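Local atomic coordinates of TCP pilus virulence regulatory protein (Vibrio cholerae, PDB entry 4MLO), a protein that probably activates transcription of virulence genes, including those for the TCP pilus, as an AraC-family DNA-binding regulator that holds palmitoleic acid in a pocket. Residues A[178-184]-A[220-224]; A[226-230]-A[266-270]. One frame throughout, in Å; residues are numbered along the deposited sequence. Where two conformers were deposited one is given.

Contact 1 of 2, residues A[178-184]-A[220-224]; sequences VKSDITR and IRISY
Residues 178-184 carry the end of a helix into a type I beta turn from Asp181 to Arg184, closed by Arg184 N to Asp181 O at 3.1 Å. This corner lies against the helical residues 220-224. The closest CA pairs are Ile182 with Arg221 (6.8 Å) and Lys179 with Ile220 (7.5 Å). Ile220 (m, t) comes first, pointing CG2 into an apolar patch 3.8 Å from Ile182 CD1, 4.0 Å from Val178 CG1 and 3.8 Å from the aliphatic Lys179 CG. Arg221 (m, t, t) then extends past Ile182, its CG 3.8 Å from Ile182 CD1, so that the guanidinium meets the turn edge-on. Its NE and NH2 both donate to Ile182 O, at 2.9 and 3.0 Å, a bifurcated grip on one carbonyl, and Arg221 NH2 lies 2.7 Å from Arg184 O. One helical turn beyond Ile220, Tyr224 (t) presents a ring face to Ile182, whose CG2 sits 4.0 Å from the ring centroid, a CH-pi contact. Ile182 (t, p) thus touches Ile220, Arg221 and Tyr224 alike. The contact joins the first helix of the DNA-binding region to the long linker helix of the AraC fold. Arg184 turns away to a salt bridge with Glu194 of helix 188-195, Ile222 packs on helix 248-259, and Ser223 OG bonds to Tyr26 O of strand 19-26.

Contact 2 of 2, residues A[226-230]-A[266-270]; sequences ISLMK and YLFML. With PAM (palmitoleic acid), chain E.
Met229 reaches across to the ring of Tyr266, its SD 5.3 Å from the ring centroid and in the ring plane, a Met-aromatic contact at the edge; Met229 CE is 3.9 Å from Tyr266 CD1. The pair joins the linker helix of the AraC-type double helix-turn-helix fold to the helix that closes its second half. Helical residues 226-230 and 266-270 run in broadly the same direction, their axes 10.6 Å apart at closest approach and crossing at -39°. The nearest CA pairs are Ile226 with Tyr266 (8.7 Å), Met229 with Leu267 (6.8 Å) and Lys230 with Leu270 (7.2 Å). Apolar contacts fill the interface. Met229 CB (chi1 m, chi2 t) approaches Leu270 CD1 at 3.9 Å and Leu267 CD1 at 4.1 Å, while Leu270 CD1 also rests 4.1 Å from Lys230 CG. Tyr266, with chi1 t, points toward helix 213-230, placing its OH 3.5 Å from Ile226 CG2 and 3.4 Å from Lys230 CE; that hydroxyl is hydrogen-bonded to Tyr12 OH on strand 7-14. Phe255 of helix 248-259 packs against Ile226, Met229 and Tyr266. On the pocket side, Met269 CE lies 3.6 Å from C14 of palmitoleic acid, near the tail end of the bent ligand. Lys230, extended through chi2, chi3 and chi4 (all t), takes the other end, its NZ donating a 2.7 Å hydrogen bond to PAM O1.

Both contacts use helix 213-230, the linker between the two helix-turn-helix halves of the DNA-binding region, and the centres of the two contacts lie about 17 Å apart. They follow in series: contact 1 closes at residue 224, and contact 2 opens at 226, with Ser225 alone between. The first draws in the end of helix 170-180, from the half that precedes the linker; the second brings in helix 263-271, at the end of the chain. One helix therefore ties together both halves. Its C-terminal end also reaches the fatty acid held between the cupin-like domain and the DNA-binding region, consistent with ligand binding influencing how the DNA-binding region is held.

Contact 1 of 2, residues A[178-184]-A[220-224]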
loop_
_atom_site.group_PDB
_atom_site.type_symbol
_atom_site.label_atom_id
_atom_site.label_comp_id
_atom_site.label_asym_id
_atom_site.label_seq_id
_atom_site.Cartn_x
_atom_site.Cartn_y
_atom_site.Cartn_z
ATOM N N VAL A 178 -10.281 12.522 4.837
ATOM C CA VAL A 178 -11.179 11.954 3.839
ATOM C C VAL A 178 -11.721 10.610 4.314
ATOM O O VAL A 178 -12.911 10.288 4.138
ATOM C CB VAL A 178 -10.430 11.827 2.498
ATOM C CG1 VAL A 178 -11.263 11.053 1.474
ATOM C CG2 VAL A 178 -10.101 13.198 1.943
ATOM N N LYS A 179 -10.849 9.797 4.904
ATOM C CA LYS A 179 -11.215 8.469 5.377
ATOM C C LYS A 179 -12.140 8.512 6.572
ATOM O O LYS A 179 -12.752 7.489 6.884
ATOM C CB LYS A 179 -9.972 7.675 5.742
ATOM C CG LYS A 179 -9.127 7.288 4.560
ATOM C CD LYS A 179 -8.188 6.180 4.909
ATOM C CE LYS A 179 -6.949 6.649 5.595
ATOM N NZ LYS A 179 -5.885 5.591 5.526
ATOM N N SER A 180 -12.237 9.656 7.263
ATOM C CA SER A 180 -13.164 9.792 8.373
ATOM C C SER A 180 -14.614 9.953 7.928
ATOM O O SER A 180 -15.528 9.783 8.753
ATOM C CB SER A 180 -12.745 10.984 9.235
ATOM O OG SER A 180 -13.132 12.250 8.690
ATOM N N ASP A 181 -14.849 10.304 6.664
ATOM C CA ASP A 181 -16.183 10.480 6.116
ATOM C C ASP A 181 -16.086 10.274 4.612
ATOM O O ASP A 181 -16.128 11.230 3.846
ATOM C CB ASP A 181 -16.727 11.857 6.480
ATOM C CG ASP A 181 -18.188 11.997 6.256
ATOM O OD1 ASP A 181 -18.837 11.132 5.624
ATOM O OD2 ASP A 181 -18.728 13.056 6.667
ATOM N N ILE A 182 -15.922 9.009 4.218
ATOM C CA ILE A 182 -15.510 8.684 2.856
ATOM C C ILE A 182 -16.542 9.107 1.816
ATOM O O ILE A 182 -16.174 9.362 0.653
ATOM C CB ILE A 182 -15.215 7.175 2.796
ATOM C CG1 ILE A 182 -14.536 6.778 1.489
ATOM C CG2 ILE A 182 -16.490 6.366 2.940
ATOM C CD1 ILE A 182 -13.153 7.379 1.336
ATOM N N THR A 183 -17.848 9.188 2.189
ATOM C CA THR A 183 -18.912 9.526 1.254
ATOM C C THR A 183 -19.182 11.019 1.189
ATOM O O THR A 183 -19.964 11.442 0.346
ATOM C CB THR A 183 -20.246 8.783 1.572
ATOM O OG1 THR A 183 -20.872 9.299 2.762
ATOM C CG2 THR A 183 -20.045 7.319 1.736
ATOM N N ARG A 184 -18.540 11.802 2.041
ATOM C CA ARG A 184 -18.757 13.235 1.990
ATOM C C ARG A 184 -18.373 13.774 0.619
ATOM O O ARG A 184 -17.415 13.282 -0.016
ATOM C CB ARG A 184 -17.953 13.911 3.099
ATOM C CG ARG A 184 -18.106 15.422 3.156
ATOM C CD ARG A 184 -17.503 15.939 4.452
ATOM N NE ARG A 184 -17.362 17.388 4.388
ATOM C CZ ARG A 184 -16.859 18.142 5.363
ATOM N NH1 ARG A 184 -16.463 17.597 6.504
ATOM N NH2 ARG A 184 -16.756 19.454 5.172
ATOM N N ILE A 220 -8.651 7.135 -2.965
ATOM C CA ILE A 220 -8.910 6.727 -1.587
ATOM C C ILE A 220 -10.180 5.889 -1.507
ATOM O O ILE A 220 -10.229 4.875 -0.781
ATOM C CB ILE A 220 -8.976 7.967 -0.684
ATOM C CG1 ILE A 220 -7.617 8.692 -0.693
ATOM C CG2 ILE A 220 -9.421 7.584 0.766
ATOM C CD1 ILE A 220 -7.704 10.044 -0.043
ATOM N N ARG A 221 -11.206 6.257 -2.287
ATOM C CA ARG A 221 -12.454 5.489 -2.324
ATOM C C ARG A 221 -12.255 4.100 -2.927
ATOM O O ARG A 221 -12.873 3.147 -2.467
ATOM C CB ARG A 221 -13.529 6.249 -3.087
ATOM C CG ARG A 221 -14.034 7.498 -2.339
ATOM C CD ARG A 221 -15.149 8.224 -3.101
ATOM N NE ARG A 221 -15.757 9.243 -2.224
ATOM C CZ ARG A 221 -16.346 10.354 -2.612
ATOM N NH1 ARG A 221 -16.457 10.680 -3.884
ATOM N NH2 ARG A 221 -16.822 11.183 -1.666
ATOM N N ILE A 222 -11.374 3.948 -3.919
ATOM C CA ILE A 222 -11.126 2.595 -4.443
ATOM C C ILE A 222 -10.471 1.726 -3.384
ATOM O O ILE A 222 -10.788 0.534 -3.231
ATOM C CB ILE A 222 -10.270 2.656 -5.726
ATOM C CG1 ILE A 222 -11.057 3.217 -6.925
ATOM C CG2 ILE A 222 -9.681 1.258 -6.117
ATOM C CD1 ILE A 222 -12.318 2.449 -7.316
ATOM N N SER A 223 -9.512 2.274 -2.665
ATOM C CA SER A 223 -8.863 1.454 -1.663
ATOM C C SER A 223 -9.828 1.111 -0.531
ATOM O O SER A 223 -9.751 0.014 0.023
ATOM C CB SER A 223 -7.593 2.152 -1.206
ATOM O OG SER A 223 -6.671 2.159 -2.296
ATOM N N TYR A 224 -10.795 1.987 -0.236
ATOM C CA TYR A 224 -11.862 1.637 0.692
ATOM C C TYR A 224 -12.694 0.467 0.167
ATOM O O TYR A 224 -12.990 -0.484 0.911
ATOM C CB TYR A 224 -12.703 2.896 0.954
ATOM C CG TYR A 224 -13.731 2.809 2.051
ATOM C CD1 TYR A 224 -14.985 2.340 1.805
ATOM C CD2 TYR A 224 -13.461 3.333 3.314
ATOM C CE1 TYR A 224 -15.959 2.290 2.809
ATOM C CE2 TYR A 224 -14.435 3.276 4.324
ATOM C CZ TYR A 224 -15.673 2.725 4.045
ATOM O OH TYR A 224 -16.682 2.659 5.008
#

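Contact 2 of 2, residues A[226-230]-A[266-270]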
loop_
_atom_site.group_PDB
_atom_site.type_symbol
_atom_site.label_atom_id
_atom_site.label_comp_id
_atom_site.label_asym_id
_atom_site.label_seq_id
_atom_site.Cartn_x
_atom_site.Cartn_y
_atom_site.Cartn_z
ATOM N N ILE A 226 -11.746 -1.882 -1.851
ATOM C CA ILE A 226 -10.905 -3.073 -1.771
ATOM C C ILE A 226 -10.936 -3.611 -0.353
ATOM O O ILE A 226 -11.145 -4.798 -0.125
ATOM C CB ILE A 226 -9.482 -2.745 -2.261
ATOM C CG1 ILE A 226 -9.505 -2.614 -3.775
ATOM C CG2 ILE A 226 -8.514 -3.831 -1.890
ATOM C CD1 ILE A 226 -8.279 -1.943 -4.325
ATOM N N SER A 227 -10.797 -2.714 0.635
ATOM C CA SER A 227 -10.918 -3.124 2.031
ATOM C C SER A 227 -12.251 -3.791 2.314
ATOM O O SER A 227 -12.290 -4.803 3.024
ATOM C CB SER A 227 -10.731 -1.919 2.947
ATOM O OG SER A 227 -9.399 -1.467 2.899
ATOM N N LEU A 228 -13.360 -3.256 1.778
ATOM C CA LEU A 228 -14.661 -3.887 1.994
ATOM C C LEU A 228 -14.714 -5.266 1.370
ATOM O O LEU A 228 -15.253 -6.213 1.969
ATOM C CB LEU A 228 -15.782 -3.043 1.415
ATOM C CG LEU A 228 -16.115 -1.715 2.031
ATOM C CD1 LEU A 228 -17.075 -1.048 1.114
ATOM C CD2 LEU A 228 -16.756 -1.934 3.396
ATOM N N MET A 229 -14.185 -5.407 0.161
ATOM C CA MET A 229 -14.193 -6.724 -0.454
ATOM C C MET A 229 -13.338 -7.710 0.325
ATOM O O MET A 229 -13.666 -8.902 0.393
ATOM C CB MET A 229 -13.735 -6.613 -1.911
ATOM C CG MET A 229 -14.795 -5.879 -2.726
ATOM S SD MET A 229 -14.449 -5.802 -4.501
ATOM C CE MET A 229 -13.552 -4.262 -4.627
ATOM N N LYS A 230 -12.239 -7.250 0.908
ATOM C CA LYS A 230 -11.412 -8.154 1.700
ATOM C C LYS A 230 -12.106 -8.618 2.968
ATOM O O LYS A 230 -11.697 -9.645 3.527
ATOM C CB LYS A 230 -10.081 -7.482 2.047
ATOM C CG LYS A 230 -9.110 -7.388 0.891
ATOM C CD LYS A 230 -7.823 -6.706 1.344
ATOM C CE LYS A 230 -6.822 -6.713 0.245
ATOM N NZ LYS A 230 -5.482 -6.342 0.790
ATOM N N TYR A 266 -11.715 -8.818 -9.563
ATOM C CA TYR A 266 -10.931 -8.755 -8.338
ATOM C C TYR A 266 -11.569 -9.616 -7.249
ATOM O O TYR A 266 -10.879 -10.355 -6.525
ATOM C CB TYR A 266 -10.767 -7.294 -7.892
ATOM C CG TYR A 266 -10.037 -7.187 -6.584
ATOM C CD1 TYR A 266 -10.692 -6.820 -5.404
ATOM C CD2 TYR A 266 -8.691 -7.523 -6.510
ATOM C CE1 TYR A 266 -9.995 -6.769 -4.208
ATOM C CE2 TYR A 266 -7.995 -7.465 -5.323
ATOM C CZ TYR A 266 -8.657 -7.108 -4.171
ATOM O OH TYR A 266 -7.970 -7.077 -2.987
ATOM N N LEU A 267 -12.898 -9.559 -7.123
ATOM C CA LEU A 267 -13.584 -10.430 -6.180
ATOM C C LEU A 267 -13.210 -11.890 -6.408
ATOM O O LEU A 267 -12.926 -12.628 -5.458
ATOM C CB LEU A 267 -15.090 -10.218 -6.310
ATOM C CG LEU A 267 -16.003 -10.361 -5.103
ATOM C CD1 LEU A 267 -15.415 -9.787 -3.826
ATOM C CD2 LEU A 267 -17.304 -9.658 -5.444
ATOM N N PHE A 268 -13.189 -12.319 -7.657
ATOM C CA PHE A 268 -12.753 -13.667 -7.962
ATOM C C PHE A 268 -11.311 -13.916 -7.515
ATOM O O PHE A 268 -10.980 -14.992 -7.000
ATOM C CB PHE A 268 -12.899 -13.892 -9.449
ATOM C CG PHE A 268 -12.814 -15.285 -9.799
ATOM C CD1 PHE A 268 -11.572 -15.876 -9.957
ATOM C CD2 PHE A 268 -13.962 -16.049 -9.891
ATOM C CE1 PHE A 268 -11.455 -17.203 -10.245
ATOM C CE2 PHE A 268 -13.858 -17.395 -10.183
ATOM C CZ PHE A 268 -12.589 -17.965 -10.358
ATOM N N MET A 269 -10.425 -12.935 -7.698
ATOM C CA MET A 269 -9.045 -13.139 -7.262
ATOM C C MET A 269 -8.966 -13.343 -5.760
ATOM O O MET A 269 -8.066 -14.029 -5.267
ATOM C CB MET A 269 -8.187 -11.949 -7.686
ATOM C CG MET A 269 -8.146 -11.796 -9.183
ATOM S SD MET A 269 -7.190 -10.349 -9.650
ATOM C CE MET A 269 -5.536 -10.994 -9.361
ATOM N N LEU A 270 -9.910 -12.775 -5.016
ATOM C CA LEU A 270 -9.920 -12.905 -3.569
ATOM C C LEU A 270 -10.606 -14.171 -3.092
ATOM O O LEU A 270 -10.174 -14.751 -2.096
ATOM C CB LEU A 270 -10.658 -11.729 -2.922
ATOM C CG LEU A 270 -9.957 -10.398 -2.776
ATOM C CD1 LEU A 270 -10.980 -9.417 -2.196
ATOM C CD2 LEU A 270 -8.755 -10.503 -1.866
HETATM C C1 PAM E . -4.310 -5.235 -1.985
HETATM O O1 PAM E . -4.220 -6.426 -1.582
HETATM O O2 PAM E . -4.312 -4.272 -1.183
HETATM C C2 PAM E . -4.443 -4.937 -3.453
HETATM C C3 PAM E . -3.312 -4.029 -3.961
HETATM C C4 PAM E . -1.966 -4.713 -3.740
HETATM C C5 PAM E . -0.796 -3.901 -4.287
HETATM C C6 PAM E . 0.540 -4.538 -3.909
HETATM C C7 PAM E . 0.725 -5.934 -4.502
HETATM C C8 PAM E . 0.887 -5.871 -6.011
HETATM C C9 PAM E . 0.999 -7.256 -6.642
HETATM C C10 PAM E . -0.038 -8.083 -6.811
HETATM C C11 PAM E . -1.444 -7.740 -6.347
HETATM C C12 PAM E . -2.535 -8.354 -7.225
HETATM C C13 PAM E . -3.856 -7.657 -6.891
HETATM C C14 PAM E . -4.941 -7.791 -7.940
HETATM C C15 PAM E . -4.502 -7.255 -9.297
HETATM C C16 PAM E . -5.676 -6.822 -10.139
#